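Local coordinates for acyl-CoA N-acyltransferases (NAT) superfamily protein (Arabidopsis thaliana, PDB 6TH0), which probably transfers the acetyl group of acetyl-CoA to the N-terminal methionine of transmembrane proteins and to protein lysines, through its GNAT acetyltransferase domain, at residues A114-V119 / K148-R153; I29-E34 / I97-V102; V72-S77 / D81-D86; L134-I137 / P142-R145. All blocks are in the same frame, centred on the assembly; numbering follows the deposited sequence.

Interaction 1. Residues A114-V119 / K148-R153; sequences ALINEV and KRMSFR. With ACO (acetyl coenzyme *a), chain C.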
# COMPACT_ATOMS: atom_id res chain seq x y z
N ALA A 114 5.26 2.67 9.67
CA ALA A 114 4.00 2.80 10.40
C ALA A 114 2.80 2.69 9.47
O ALA A 114 1.79 2.08 9.82
CB ALA A 114 3.96 4.11 11.17
N LEU A 115 2.90 3.25 8.27
CA LEU A 115 1.80 3.15 7.32
C LEU A 115 1.52 1.69 6.95
O LEU A 115 0.37 1.24 6.96
CB LEU A 115 2.10 3.99 6.07
CG LEU A 115 1.96 5.51 6.23
CD1 LEU A 115 2.64 6.25 5.08
CD2 LEU A 115 0.50 5.95 6.35
N ILE A 116 2.58 0.94 6.63
CA ILE A 116 2.40 -0.49 6.36
C ILE A 116 1.80 -1.19 7.56
O ILE A 116 0.88 -2.02 7.43
CB ILE A 116 3.74 -1.11 5.95
CG1 ILE A 116 4.24 -0.50 4.64
CG2 ILE A 116 3.60 -2.61 5.82
CD1 ILE A 116 5.73 -0.79 4.41
N ASN A 117 2.27 -0.85 8.76
CA ASN A 117 1.72 -1.44 9.97
C ASN A 117 0.21 -1.26 10.04
O ASN A 117 -0.53 -2.18 10.44
CB ASN A 117 2.41 -0.82 11.19
CG ASN A 117 2.02 -1.48 12.48
OD1 ASN A 117 1.96 -2.71 12.56
ND2 ASN A 117 1.75 -0.69 13.50
N GLU A 118 -0.28 -0.07 9.65
CA GLU A 118 -1.72 0.16 9.63
C GLU A 118 -2.43 -0.84 8.72
O GLU A 118 -3.50 -1.35 9.06
CB GLU A 118 -2.01 1.59 9.17
CG GLU A 118 -1.53 2.67 10.12
CD GLU A 118 -2.22 2.61 11.47
OE1 GLU A 118 -3.37 2.13 11.51
OE2 GLU A 118 -1.63 3.03 12.48
N VAL A 119 -1.84 -1.14 7.57
CA VAL A 119 -2.47 -2.07 6.64
C VAL A 119 -2.49 -3.48 7.22
O VAL A 119 -3.50 -4.19 7.14
CB VAL A 119 -1.75 -2.04 5.28
CG1 VAL A 119 -2.41 -3.03 4.33
CG2 VAL A 119 -1.76 -0.61 4.68
N LYS A 148 10.96 -6.20 3.79
CA LYS A 148 11.68 -7.25 4.52
C LYS A 148 11.73 -6.94 6.01
O LYS A 148 11.56 -7.84 6.85
CB LYS A 148 13.08 -7.42 3.94
CG LYS A 148 13.83 -8.60 4.50
CD LYS A 148 15.13 -8.84 3.74
CE LYS A 148 16.02 -9.85 4.45
NZ LYS A 148 16.50 -9.35 5.78
N ARG A 149 11.95 -5.67 6.37
CA ARG A 149 12.02 -5.28 7.77
C ARG A 149 10.69 -5.51 8.47
O ARG A 149 10.67 -5.81 9.67
CB ARG A 149 12.38 -3.79 7.86
CG ARG A 149 12.67 -3.26 9.24
CD ARG A 149 13.07 -1.79 9.17
NE ARG A 149 14.24 -1.55 8.31
CZ ARG A 149 14.22 -0.80 7.20
NH1 ARG A 149 13.10 -0.22 6.80
NH2 ARG A 149 15.34 -0.64 6.51
N MET A 150 9.59 -5.37 7.73
CA MET A 150 8.24 -5.65 8.20
C MET A 150 7.90 -7.13 8.18
O MET A 150 6.73 -7.48 8.40
CB MET A 150 7.23 -4.87 7.35
CG MET A 150 7.31 -3.36 7.51
SD MET A 150 7.18 -2.92 9.25
CE MET A 150 5.51 -3.45 9.62
N SER A 151 8.86 -8.01 7.88
CA SER A 151 8.67 -9.45 7.84
C SER A 151 7.92 -9.94 6.61
O SER A 151 7.45 -11.09 6.63
CB SER A 151 7.95 -9.98 9.09
OG SER A 151 8.75 -9.85 10.25
N PHE A 152 7.79 -9.14 5.55
CA PHE A 152 7.19 -9.66 4.32
C PHE A 152 8.17 -10.60 3.64
O PHE A 152 9.39 -10.38 3.67
CB PHE A 152 6.81 -8.53 3.34
CG PHE A 152 5.55 -7.79 3.71
CD1 PHE A 152 5.49 -7.06 4.88
CD2 PHE A 152 4.44 -7.78 2.86
CE1 PHE A 152 4.35 -6.35 5.20
CE2 PHE A 152 3.31 -7.08 3.18
CZ PHE A 152 3.25 -6.37 4.36
N ARG A 153 7.65 -11.66 3.02
CA ARG A 153 8.48 -12.62 2.30
C ARG A 153 8.54 -12.21 0.83
O ARG A 153 7.50 -11.94 0.22
CB ARG A 153 7.91 -14.03 2.42
CG ARG A 153 8.47 -14.83 3.55
CD ARG A 153 8.07 -14.24 4.87
NE ARG A 153 8.43 -15.15 5.96
CZ ARG A 153 8.19 -14.93 7.25
NH1 ARG A 153 7.60 -13.80 7.62
NH2 ARG A 153 8.54 -15.83 8.15
N1A ACO C . 16.58 7.30 12.56
C2A ACO C . 17.32 6.97 11.44
N3A ACO C . 17.02 6.20 10.38
C4A ACO C . 15.74 5.67 10.48
C5A ACO C . 14.85 5.92 11.58
C6A ACO C . 15.33 6.75 12.61
N6A ACO C . 14.53 7.03 13.69
N7A ACO C . 13.63 5.26 11.41
C8A ACO C . 13.77 4.63 10.22
N9A ACO C . 15.02 4.84 9.63
C1B ACO C . 15.51 4.30 8.37
C2B ACO C . 15.06 2.79 8.08
O2B ACO C . 15.88 1.93 8.75
C3B ACO C . 15.42 2.87 6.53
O3B ACO C . 16.77 2.86 6.49
P3B ACO C . 17.44 2.05 4.98
O7A ACO C . 17.07 3.16 4.04
O8A ACO C . 18.91 1.87 5.30
O9A ACO C . 16.55 0.83 4.92
C4B ACO C . 14.83 4.27 6.12
O4B ACO C . 15.00 5.14 7.29
C5B ACO C . 13.37 4.16 5.66
O5B ACO C . 12.58 3.52 6.62
P1A ACO C . 11.20 4.41 6.83
O1A ACO C . 11.55 5.75 7.35
O2A ACO C . 10.22 3.52 7.55
O3A ACO C . 10.45 4.70 5.34
P2A ACO C . 10.33 6.22 4.91
O4A ACO C . 9.26 6.95 5.65
O5A ACO C . 11.65 6.90 4.64
O6A ACO C . 9.62 6.12 3.33
CBP ACO C . 9.50 5.07 1.16
CCP ACO C . 10.07 5.00 2.65
CDP ACO C . 8.01 4.89 1.25
CEP ACO C . 10.13 3.97 0.30
CAP ACO C . 9.88 6.48 0.65
OAP ACO C . 11.28 6.57 0.38
C9P ACO C . 9.16 6.91 -0.63
O9P ACO C . 8.15 7.57 -0.57
N8P ACO C . 9.73 6.59 -1.84
C7P ACO C . 9.09 6.98 -3.14
C6P ACO C . 7.79 6.25 -3.33
C5P ACO C . 8.12 4.80 -3.43
O5P ACO C . 9.12 4.35 -3.98
N4P ACO C . 7.22 3.93 -2.85
C3P ACO C . 7.57 2.52 -2.94
C2P ACO C . 6.33 1.70 -2.97
S1P ACO C . 6.83 -0.09 -3.11
C ACO C . 6.86 -0.15 -4.90
O ACO C . 7.89 -0.19 -5.54
CH3 ACO C . 5.59 -0.09 -5.58
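Oxygen O9A on the 3'-phosphate of acetyl-CoA is gripped by two arginines, Arg149 in 148-153 and Arg145 one turn earlier on the same helix. Arg149 NH2 donates to O9A at a very short 2.5 Å, so the exact length is doubtful. The bond is bent, with an N-H...O angle of 131°. Ribose hydroxyl O2B sits over one face of the Arg149 guanidinium, 3.4 Å above its plane and offset toward the rim. The side chain leaves with CG anti to the backbone N (chi1 -172°) and bends at chi3 to reach the phosphate. With an alanine here, O9A would probably lose one of the arginines that grip it, and O2B the flat group it rests on.

The protein contact is apolar and centres on Ile116. Its CG2 touches Phe152 CE1 at 3.9 Å, oblique to the ring, and Met150 CG at 4.1 Å. Met150 bends at chi2 and chi3, which carries CE alongside the helix, 4.2 Å from Asn117 N. Just past Met150, a Schellman motif with Ser151 as C-prime residue ends helix 141-149 and sends the chain on to Phe152. Apolar packing therefore joins this helix end to helix 111-123, while a charged group one residue before Met150 probably helps neutralise the cofactor's phosphate.

Interaction 2. Residues I29-E34 / I97-V102; sequences IRYESE and ILTLGV. With ACO (acetyl coenzyme *a), chain C.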
# COMPACT_ATOMS: atom_id res chain seq x y z
N ILE A 29 4.41 4.80 -10.53
CA ILE A 29 3.34 4.23 -11.34
C ILE A 29 2.23 5.28 -11.50
O ILE A 29 1.68 5.76 -10.51
CB ILE A 29 2.81 2.94 -10.71
CG1 ILE A 29 3.98 2.01 -10.39
CG2 ILE A 29 1.84 2.25 -11.67
CD1 ILE A 29 4.83 1.66 -11.59
N ARG A 30 1.90 5.61 -12.75
CA ARG A 30 0.85 6.59 -13.01
C ARG A 30 -0.53 5.97 -12.89
O ARG A 30 -0.78 4.86 -13.37
CB ARG A 30 1.02 7.22 -14.39
CG ARG A 30 2.31 7.99 -14.57
CD ARG A 30 2.31 9.26 -13.71
NE ARG A 30 3.53 10.04 -13.88
CZ ARG A 30 4.53 10.12 -13.01
NH1 ARG A 30 4.45 9.49 -11.84
NH2 ARG A 30 5.60 10.86 -13.29
N TYR A 31 -1.43 6.71 -12.24
CA TYR A 31 -2.82 6.34 -12.07
C TYR A 31 -3.74 7.40 -12.65
O TYR A 31 -3.43 8.60 -12.64
CB TYR A 31 -3.18 6.10 -10.60
CG TYR A 31 -2.62 4.81 -10.05
CD1 TYR A 31 -1.35 4.75 -9.48
CD2 TYR A 31 -3.36 3.64 -10.11
CE1 TYR A 31 -0.84 3.56 -8.98
CE2 TYR A 31 -2.86 2.44 -9.62
CZ TYR A 31 -1.60 2.41 -9.05
OH TYR A 31 -1.11 1.22 -8.56
N GLU A 32 -4.87 6.94 -13.17
CA GLU A 32 -5.86 7.82 -13.76
C GLU A 32 -6.62 8.55 -12.66
O GLU A 32 -6.64 8.14 -11.50
CB GLU A 32 -6.83 7.00 -14.60
CG GLU A 32 -7.53 5.92 -13.78
CD GLU A 32 -8.61 5.17 -14.53
OE1 GLU A 32 -8.86 5.48 -15.72
OE2 GLU A 32 -9.21 4.25 -13.94
N SER A 33 -7.27 9.65 -13.05
CA SER A 33 -7.98 10.45 -12.06
C SER A 33 -9.06 9.63 -11.36
O SER A 33 -9.31 9.81 -10.16
CB SER A 33 -8.58 11.68 -12.74
OG SER A 33 -9.41 11.28 -13.82
N GLU A 34 -9.71 8.72 -12.09
CA GLU A 34 -10.72 7.87 -11.47
C GLU A 34 -10.15 7.10 -10.28
O GLU A 34 -10.85 6.88 -9.28
CB GLU A 34 -11.30 6.89 -12.49
CG GLU A 34 -12.30 7.48 -13.46
CD GLU A 34 -13.53 8.02 -12.76
OE1 GLU A 34 -13.56 8.04 -11.51
OE2 GLU A 34 -14.50 8.41 -13.46
N ILE A 97 -1.57 -3.95 -1.22
CA ILE A 97 -1.10 -2.57 -1.16
C ILE A 97 -0.83 -2.10 -2.58
O ILE A 97 -0.11 -2.75 -3.35
CB ILE A 97 0.16 -2.44 -0.29
CG1 ILE A 97 -0.19 -2.64 1.19
CG2 ILE A 97 0.83 -1.05 -0.54
CD1 ILE A 97 1.01 -2.88 2.07
N LEU A 98 -1.45 -0.97 -2.94
CA LEU A 98 -1.34 -0.36 -4.25
C LEU A 98 -0.21 0.67 -4.27
O LEU A 98 0.72 0.58 -5.07
CB LEU A 98 -2.64 0.33 -4.62
CG LEU A 98 -3.88 -0.58 -4.79
CD1 LEU A 98 -5.13 0.22 -4.58
CD2 LEU A 98 -3.86 -1.13 -6.20
N THR A 99 -0.29 1.66 -3.39
CA THR A 99 0.71 2.72 -3.38
C THR A 99 1.13 3.03 -1.95
O THR A 99 0.41 2.77 -0.99
CB THR A 99 0.20 4.00 -4.05
OG1 THR A 99 -0.80 4.62 -3.22
CG2 THR A 99 -0.39 3.71 -5.43
N LEU A 100 2.34 3.60 -1.83
CA LEU A 100 2.91 3.97 -0.55
C LEU A 100 3.92 5.06 -0.84
O LEU A 100 4.67 4.91 -1.80
CB LEU A 100 3.58 2.77 0.13
CG LEU A 100 4.51 3.04 1.30
CD1 LEU A 100 3.69 3.38 2.53
CD2 LEU A 100 5.40 1.84 1.56
N GLY A 101 3.91 6.13 -0.06
CA GLY A 101 4.88 7.21 -0.26
C GLY A 101 4.95 8.10 0.95
O GLY A 101 3.96 8.27 1.68
N VAL A 102 6.12 8.71 1.16
CA VAL A 102 6.35 9.70 2.20
C VAL A 102 7.07 10.88 1.54
O VAL A 102 7.94 10.67 0.69
CB VAL A 102 7.17 9.12 3.37
CG1 VAL A 102 7.47 10.17 4.41
CG2 VAL A 102 6.45 7.89 4.02
N1A ACO C . 16.58 7.30 12.56
C2A ACO C . 17.32 6.97 11.44
N3A ACO C . 17.02 6.20 10.38
C4A ACO C . 15.74 5.67 10.48
C5A ACO C . 14.85 5.92 11.58
C6A ACO C . 15.33 6.75 12.61
N6A ACO C . 14.53 7.03 13.69
N7A ACO C . 13.63 5.26 11.41
C8A ACO C . 13.77 4.63 10.22
N9A ACO C . 15.02 4.84 9.63
C1B ACO C . 15.51 4.30 8.37
C2B ACO C . 15.06 2.79 8.08
O2B ACO C . 15.88 1.93 8.75
C3B ACO C . 15.42 2.87 6.53
O3B ACO C . 16.77 2.86 6.49
P3B ACO C . 17.44 2.05 4.98
O7A ACO C . 17.07 3.16 4.04
O8A ACO C . 18.91 1.87 5.30
O9A ACO C . 16.55 0.83 4.92
C4B ACO C . 14.83 4.27 6.12
O4B ACO C . 15.00 5.14 7.29
C5B ACO C . 13.37 4.16 5.66
O5B ACO C . 12.58 3.52 6.62
P1A ACO C . 11.20 4.41 6.83
O1A ACO C . 11.55 5.75 7.35
O2A ACO C . 10.22 3.52 7.55
O3A ACO C . 10.45 4.70 5.34
P2A ACO C . 10.33 6.22 4.91
O4A ACO C . 9.26 6.95 5.65
O5A ACO C . 11.65 6.90 4.64
O6A ACO C . 9.62 6.12 3.33
CBP ACO C . 9.50 5.07 1.16
CCP ACO C . 10.07 5.00 2.65
CDP ACO C . 8.01 4.89 1.25
CEP ACO C . 10.13 3.97 0.30
CAP ACO C . 9.88 6.48 0.65
OAP ACO C . 11.28 6.57 0.38
C9P ACO C . 9.16 6.91 -0.63
O9P ACO C . 8.15 7.57 -0.57
N8P ACO C . 9.73 6.59 -1.84
C7P ACO C . 9.09 6.98 -3.14
C6P ACO C . 7.79 6.25 -3.33
C5P ACO C . 8.12 4.80 -3.43
O5P ACO C . 9.12 4.35 -3.98
N4P ACO C . 7.22 3.93 -2.85
C3P ACO C . 7.57 2.52 -2.94
C2P ACO C . 6.33 1.70 -2.97
S1P ACO C . 6.83 -0.09 -3.11
C ACO C . 6.86 -0.15 -4.90
O ACO C . 7.89 -0.19 -5.54
CH3 ACO C . 5.59 -0.09 -5.58
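Tyr31 and Thr99 are the main pair between 29-34 and 97-102 of strand 93-102. Along 29-34, Ile29 comes first and packs on Tyr162 and Ile164 of strand 153-164. Tyr31 then turns its ring to the strand. Its CE1 lies 3.6 Å from Thr99 CG2, and CZ follows at 4.0 Å. The methyl meets the ring obliquely, the two side chains coming from opposite directions. Thr99 holds OG1 between its backbone N and carbonyl carbon (chi1 71°). This places CG2 against the tyrosine, while OG1 is hydrogen-bonded to Thr68 OG1 and His23 NE2. Tyr31 OH ends near Leu98, and the ring also stacks with Phe35. A serine in place of Tyr31 would probably leave Thr99 CG2 without its aromatic neighbour and Phe35 without its stacking partner. Past Tyr31 the chain leads to helix 33-41.

On the strand, Leu98 and Thr99 both face Thr68 in a classic beta bulge. Beyond it the backbone binds acetyl-CoA. Cofactor N4P donates to Leu100 O at 2.9 Å, almost straight at 171°. Val102 N donates to cofactor O9P, also at 2.9 Å. Leu100 CD2 lies 4.0 Å from the cofactor methyl CDP. A bulged strand whose backbone pairs with the pantetheine arm much like another strand is a hallmark of the GNAT fold.

Interaction 3. Residues V72-S77 / D81-D86; sequences VLAKES and DLIRYD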
# COMPACT_ATOMS: atom_id res chain seq x y z
N VAL A 72 -9.12 -8.07 -2.14
CA VAL A 72 -9.03 -9.05 -3.22
C VAL A 72 -9.57 -10.38 -2.70
O VAL A 72 -9.16 -10.83 -1.62
CB VAL A 72 -7.56 -9.22 -3.67
CG1 VAL A 72 -7.45 -10.15 -4.85
CG2 VAL A 72 -6.94 -7.86 -3.99
N LEU A 73 -10.46 -11.01 -3.45
CA LEU A 73 -10.86 -12.37 -3.10
C LEU A 73 -9.65 -13.29 -3.24
O LEU A 73 -8.97 -13.29 -4.27
CB LEU A 73 -12.01 -12.85 -3.99
CG LEU A 73 -13.38 -12.25 -3.68
CD1 LEU A 73 -14.39 -12.66 -4.73
CD2 LEU A 73 -13.84 -12.75 -2.31
N ALA A 74 -9.39 -14.09 -2.20
CA ALA A 74 -8.16 -14.88 -2.18
C ALA A 74 -8.02 -15.74 -3.44
O ALA A 74 -6.94 -15.83 -4.02
CB ALA A 74 -8.11 -15.76 -0.93
N LYS A 75 -9.11 -16.39 -3.86
CA LYS A 75 -9.01 -17.30 -5.00
C LYS A 75 -8.88 -16.58 -6.34
O LYS A 75 -8.62 -17.24 -7.35
CB LYS A 75 -10.20 -18.27 -5.04
CG LYS A 75 -10.02 -19.44 -4.08
CD LYS A 75 -10.49 -20.76 -4.68
CE LYS A 75 -10.15 -21.94 -3.78
NZ LYS A 75 -10.85 -23.19 -4.22
N GLU A 76 -9.09 -15.27 -6.37
CA GLU A 76 -8.89 -14.48 -7.58
C GLU A 76 -7.54 -13.78 -7.59
O GLU A 76 -7.25 -13.01 -8.52
CB GLU A 76 -10.03 -13.47 -7.74
CG GLU A 76 -11.40 -14.12 -7.78
CD GLU A 76 -12.52 -13.13 -8.05
OE1 GLU A 76 -13.57 -13.57 -8.58
OE2 GLU A 76 -12.36 -11.93 -7.74
N SER A 77 -6.72 -13.97 -6.55
CA SER A 77 -5.43 -13.31 -6.46
C SER A 77 -4.37 -14.16 -7.14
O SER A 77 -4.52 -15.38 -7.30
CB SER A 77 -5.04 -13.08 -5.00
OG SER A 77 -4.69 -14.32 -4.40
N ASP A 81 -2.05 -19.74 -5.36
CA ASP A 81 -1.27 -20.97 -5.38
C ASP A 81 -0.46 -21.14 -4.10
O ASP A 81 0.01 -22.25 -3.82
CB ASP A 81 -0.32 -21.00 -6.57
CG ASP A 81 0.69 -19.86 -6.55
OD1 ASP A 81 0.28 -18.68 -6.43
OD2 ASP A 81 1.91 -20.14 -6.62
N LEU A 82 -0.28 -20.08 -3.32
CA LEU A 82 0.56 -20.15 -2.14
C LEU A 82 -0.22 -20.47 -0.87
O LEU A 82 0.39 -20.69 0.18
CB LEU A 82 1.29 -18.82 -1.94
CG LEU A 82 2.17 -18.28 -3.06
CD1 LEU A 82 2.72 -16.94 -2.63
CD2 LEU A 82 3.30 -19.25 -3.39
N ILE A 83 -1.56 -20.52 -0.96
CA ILE A 83 -2.44 -20.59 0.21
C ILE A 83 -2.95 -22.01 0.42
O ILE A 83 -3.31 -22.70 -0.53
CB ILE A 83 -3.62 -19.61 0.03
CG1 ILE A 83 -3.10 -18.18 0.01
CG2 ILE A 83 -4.68 -19.82 1.11
CD1 ILE A 83 -4.16 -17.11 -0.26
N ARG A 84 -2.93 -22.45 1.67
CA ARG A 84 -3.56 -23.72 2.04
C ARG A 84 -5.00 -23.38 2.38
O ARG A 84 -5.25 -22.66 3.36
CB ARG A 84 -2.85 -24.39 3.21
CG ARG A 84 -1.55 -25.11 2.83
CD ARG A 84 -1.24 -26.24 3.80
NE ARG A 84 -0.93 -25.76 5.15
CZ ARG A 84 -1.82 -25.67 6.13
NH1 ARG A 84 -3.08 -26.02 5.92
NH2 ARG A 84 -1.46 -25.22 7.32
N TYR A 85 -5.94 -23.88 1.59
CA TYR A 85 -7.35 -23.57 1.77
C TYR A 85 -8.01 -24.59 2.69
O TYR A 85 -7.99 -25.78 2.41
CB TYR A 85 -8.07 -23.56 0.42
CG TYR A 85 -7.76 -22.34 -0.40
CD1 TYR A 85 -8.37 -21.14 -0.12
CD2 TYR A 85 -6.84 -22.40 -1.44
CE1 TYR A 85 -8.09 -20.03 -0.85
CE2 TYR A 85 -6.56 -21.29 -2.18
CZ TYR A 85 -7.18 -20.11 -1.87
OH TYR A 85 -6.92 -18.99 -2.60
N ASP A 86 -8.66 -24.09 3.72
CA ASP A 86 -9.38 -24.92 4.67
C ASP A 86 -10.85 -24.86 4.26
O ASP A 86 -11.44 -23.78 4.25
CB ASP A 86 -9.18 -24.43 6.10
CG ASP A 86 -10.00 -25.20 7.10
OD1 ASP A 86 -10.61 -26.22 6.72
OD2 ASP A 86 -10.04 -24.78 8.27
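Lys75 lies over one face of the Tyr85 ring, in the connection between the antiparallel neighbours 63-73 and 93-102 of the GNAT sheet. The two side chains run at a slant to each other. Lys75 CE sits above the ring centre, 3.8 Å from the Tyr85 centroid and 4° off the normal, a CH-pi contact. The ammonium is farther off: Lys75 NZ is 5.0 Å from that centroid, a cation-pi interaction over the same face. A bend at chi2 (-140°) lays the lysine chain across the ring. On the opposite face, Ile83 CG2 stands 3.8 Å above the ring plane, so the tyrosine is sandwiched. Ala74 comes in at the ring edge, its CB 4.3 Å from Tyr85 CE1. Its methyl also meets Ile83 CD1 at 4.2 Å. The tyrosine hydroxyl is hydrogen-bonded to Ser80 OG. Behind the alanine, Ser77 N and OG both donate to Ala74 O, the OG bond being 2.7 Å long and tilted 19° from the carbonyl plane.

Interaction 4. Residues L134-I137 / P142-R145; sequences LHVI and PAIR. With ACO (acetyl coenzyme *a), chain C.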
# COMPACT_ATOMS: atom_id res chain seq x y z
N LEU A 134 1.74 -7.35 -2.25
CA LEU A 134 2.00 -6.18 -3.07
C LEU A 134 3.14 -6.53 -4.03
O LEU A 134 3.78 -7.58 -3.92
CB LEU A 134 2.37 -4.97 -2.21
CG LEU A 134 3.72 -5.16 -1.51
CD1 LEU A 134 4.34 -3.81 -1.32
CD2 LEU A 134 3.62 -5.90 -0.16
N HIS A 135 3.40 -5.61 -4.95
CA HIS A 135 4.52 -5.70 -5.86
C HIS A 135 5.40 -4.48 -5.66
O HIS A 135 4.91 -3.36 -5.48
CB HIS A 135 4.06 -5.80 -7.32
CG HIS A 135 3.30 -7.05 -7.63
ND1 HIS A 135 1.93 -7.15 -7.48
CD2 HIS A 135 3.72 -8.25 -8.09
CE1 HIS A 135 1.55 -8.36 -7.85
NE2 HIS A 135 2.61 -9.04 -8.22
N VAL A 136 6.71 -4.71 -5.65
CA VAL A 136 7.71 -3.67 -5.51
C VAL A 136 8.52 -3.62 -6.80
O VAL A 136 8.91 -4.66 -7.34
CB VAL A 136 8.62 -3.97 -4.30
CG1 VAL A 136 9.68 -2.91 -4.14
CG2 VAL A 136 7.78 -4.13 -3.03
N ILE A 137 8.80 -2.41 -7.28
CA ILE A 137 9.70 -2.30 -8.42
C ILE A 137 11.03 -2.93 -8.02
O ILE A 137 11.56 -2.64 -6.94
CB ILE A 137 9.88 -0.83 -8.81
CG1 ILE A 137 8.57 -0.27 -9.36
CG2 ILE A 137 11.02 -0.69 -9.80
CD1 ILE A 137 8.63 1.24 -9.62
N PRO A 142 15.44 0.52 -1.33
CA PRO A 142 14.84 0.98 -0.06
C PRO A 142 13.50 0.34 0.23
O PRO A 142 13.23 -0.05 1.38
CB PRO A 142 14.74 2.50 -0.27
CG PRO A 142 15.90 2.81 -1.16
CD PRO A 142 16.01 1.64 -2.11
N ALA A 143 12.67 0.18 -0.80
CA ALA A 143 11.37 -0.48 -0.62
C ALA A 143 11.54 -1.95 -0.27
O ALA A 143 10.86 -2.45 0.63
CB ALA A 143 10.53 -0.32 -1.89
N ILE A 144 12.44 -2.65 -0.96
CA ILE A 144 12.73 -4.05 -0.62
C ILE A 144 13.16 -4.17 0.84
O ILE A 144 12.65 -5.02 1.58
CB ILE A 144 13.80 -4.62 -1.58
CG1 ILE A 144 13.24 -4.67 -3.01
CG2 ILE A 144 14.32 -5.97 -1.08
CD1 ILE A 144 14.30 -5.02 -4.05
N ARG A 145 14.11 -3.33 1.29
CA ARG A 145 14.54 -3.39 2.68
C ARG A 145 13.40 -3.12 3.65
O ARG A 145 13.33 -3.70 4.74
CB ARG A 145 15.70 -2.41 2.93
CG ARG A 145 16.97 -2.73 2.16
CD ARG A 145 18.19 -1.94 2.65
NE ARG A 145 18.00 -0.49 2.61
CZ ARG A 145 18.30 0.28 1.57
NH1 ARG A 145 18.09 1.59 1.63
NH2 ARG A 145 18.81 -0.25 0.47
N1A ACO C . 16.58 7.30 12.56
C2A ACO C . 17.32 6.97 11.44
N3A ACO C . 17.02 6.20 10.38
C4A ACO C . 15.74 5.67 10.48
C5A ACO C . 14.85 5.92 11.58
C6A ACO C . 15.33 6.75 12.61
N6A ACO C . 14.53 7.03 13.69
N7A ACO C . 13.63 5.26 11.41
C8A ACO C . 13.77 4.63 10.22
N9A ACO C . 15.02 4.84 9.63
C1B ACO C . 15.51 4.30 8.37
C2B ACO C . 15.06 2.79 8.08
O2B ACO C . 15.88 1.93 8.75
C3B ACO C . 15.42 2.87 6.53
O3B ACO C . 16.77 2.86 6.49
P3B ACO C . 17.44 2.05 4.98
O7A ACO C . 17.07 3.16 4.04
O8A ACO C . 18.91 1.87 5.30
O9A ACO C . 16.55 0.83 4.92
C4B ACO C . 14.83 4.27 6.12
O4B ACO C . 15.00 5.14 7.29
C5B ACO C . 13.37 4.16 5.66
O5B ACO C . 12.58 3.52 6.62
P1A ACO C . 11.20 4.41 6.83
O1A ACO C . 11.55 5.75 7.35
O2A ACO C . 10.22 3.52 7.55
O3A ACO C . 10.45 4.70 5.34
P2A ACO C . 10.33 6.22 4.91
O4A ACO C . 9.26 6.95 5.65
O5A ACO C . 11.65 6.90 4.64
O6A ACO C . 9.62 6.12 3.33
CBP ACO C . 9.50 5.07 1.16
CCP ACO C . 10.07 5.00 2.65
CDP ACO C . 8.01 4.89 1.25
CEP ACO C . 10.13 3.97 0.30
CAP ACO C . 9.88 6.48 0.65
OAP ACO C . 11.28 6.57 0.38
C9P ACO C . 9.16 6.91 -0.63
O9P ACO C . 8.15 7.57 -0.57
N8P ACO C . 9.73 6.59 -1.84
C7P ACO C . 9.09 6.98 -3.14
C6P ACO C . 7.79 6.25 -3.33
C5P ACO C . 8.12 4.80 -3.43
O5P ACO C . 9.12 4.35 -3.98
N4P ACO C . 7.22 3.93 -2.85
C3P ACO C . 7.57 2.52 -2.94
C2P ACO C . 6.33 1.70 -2.97
S1P ACO C . 6.83 -0.09 -3.11
C ACO C . 6.86 -0.15 -4.90
O ACO C . 7.89 -0.19 -5.54
CH3 ACO C . 5.59 -0.09 -5.58
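Val136 CG1 and Ala143 CB approach to 3.5 Å, tight for two methyl groups, right beside the thioester of acetyl-CoA. The pair joins strand 129-137 to helix 141-149, the strand-to-helix step of the GNAT fold that follows the cofactor from acetyl group to 3'-phosphate. Val136 CG1 is anti to the backbone N (chi1 180°), which aims it at the helix. There it also meets Ile144 CG1 at 4.1 Å. Ala143 CB lies 3.9 Å from the thioester sulfur S1P. One residue along the strand, Ile137 N donates to the acetyl oxygen O at 3.0 Å, a bond likely to polarise the thioester carbonyl. The neighbouring His135 is held by Glu78 and Tyr96 at its two ring nitrogens.

On the helix, Arg145 reaches the 3'-phosphate through a bend at chi3. Phosphorus P3B lies in the guanidinium plane, at its edge. Pro142 CA lies over one face, 3.7 Å above that plane and offset toward the rim. Two roughly parallel bonds fix its rotation: Arg145 NH1 donates to O7A at 3.1 Å and 169°, and Arg145 NE donates to O9A at 3.0 Å and 172°.

Interaction 4 is buried, interactions 1 to 3 are only partly so, and interaction 3 lies farthest from the chain's centre. Interactions 1 and 4 share helix 141-149 and touch where Phe152 packs on Leu134. Interactions 1 and 2 meet where Ile116 and Leu115 pack on Leu100. Interactions 2 and 4 lie on neighbouring parallel strands, 93-102 and 129-137. All three hydrogen-bond acetyl-CoA: interaction 2 through backbone atoms, interaction 1 through an arginine, interaction 4 through both. Their protein-to-protein contacts are mainly apolar. Interaction 3 reaches the same sheet at the end of strand 63-73 but lies away from the cofactor, and there a lysine is set against an aromatic face.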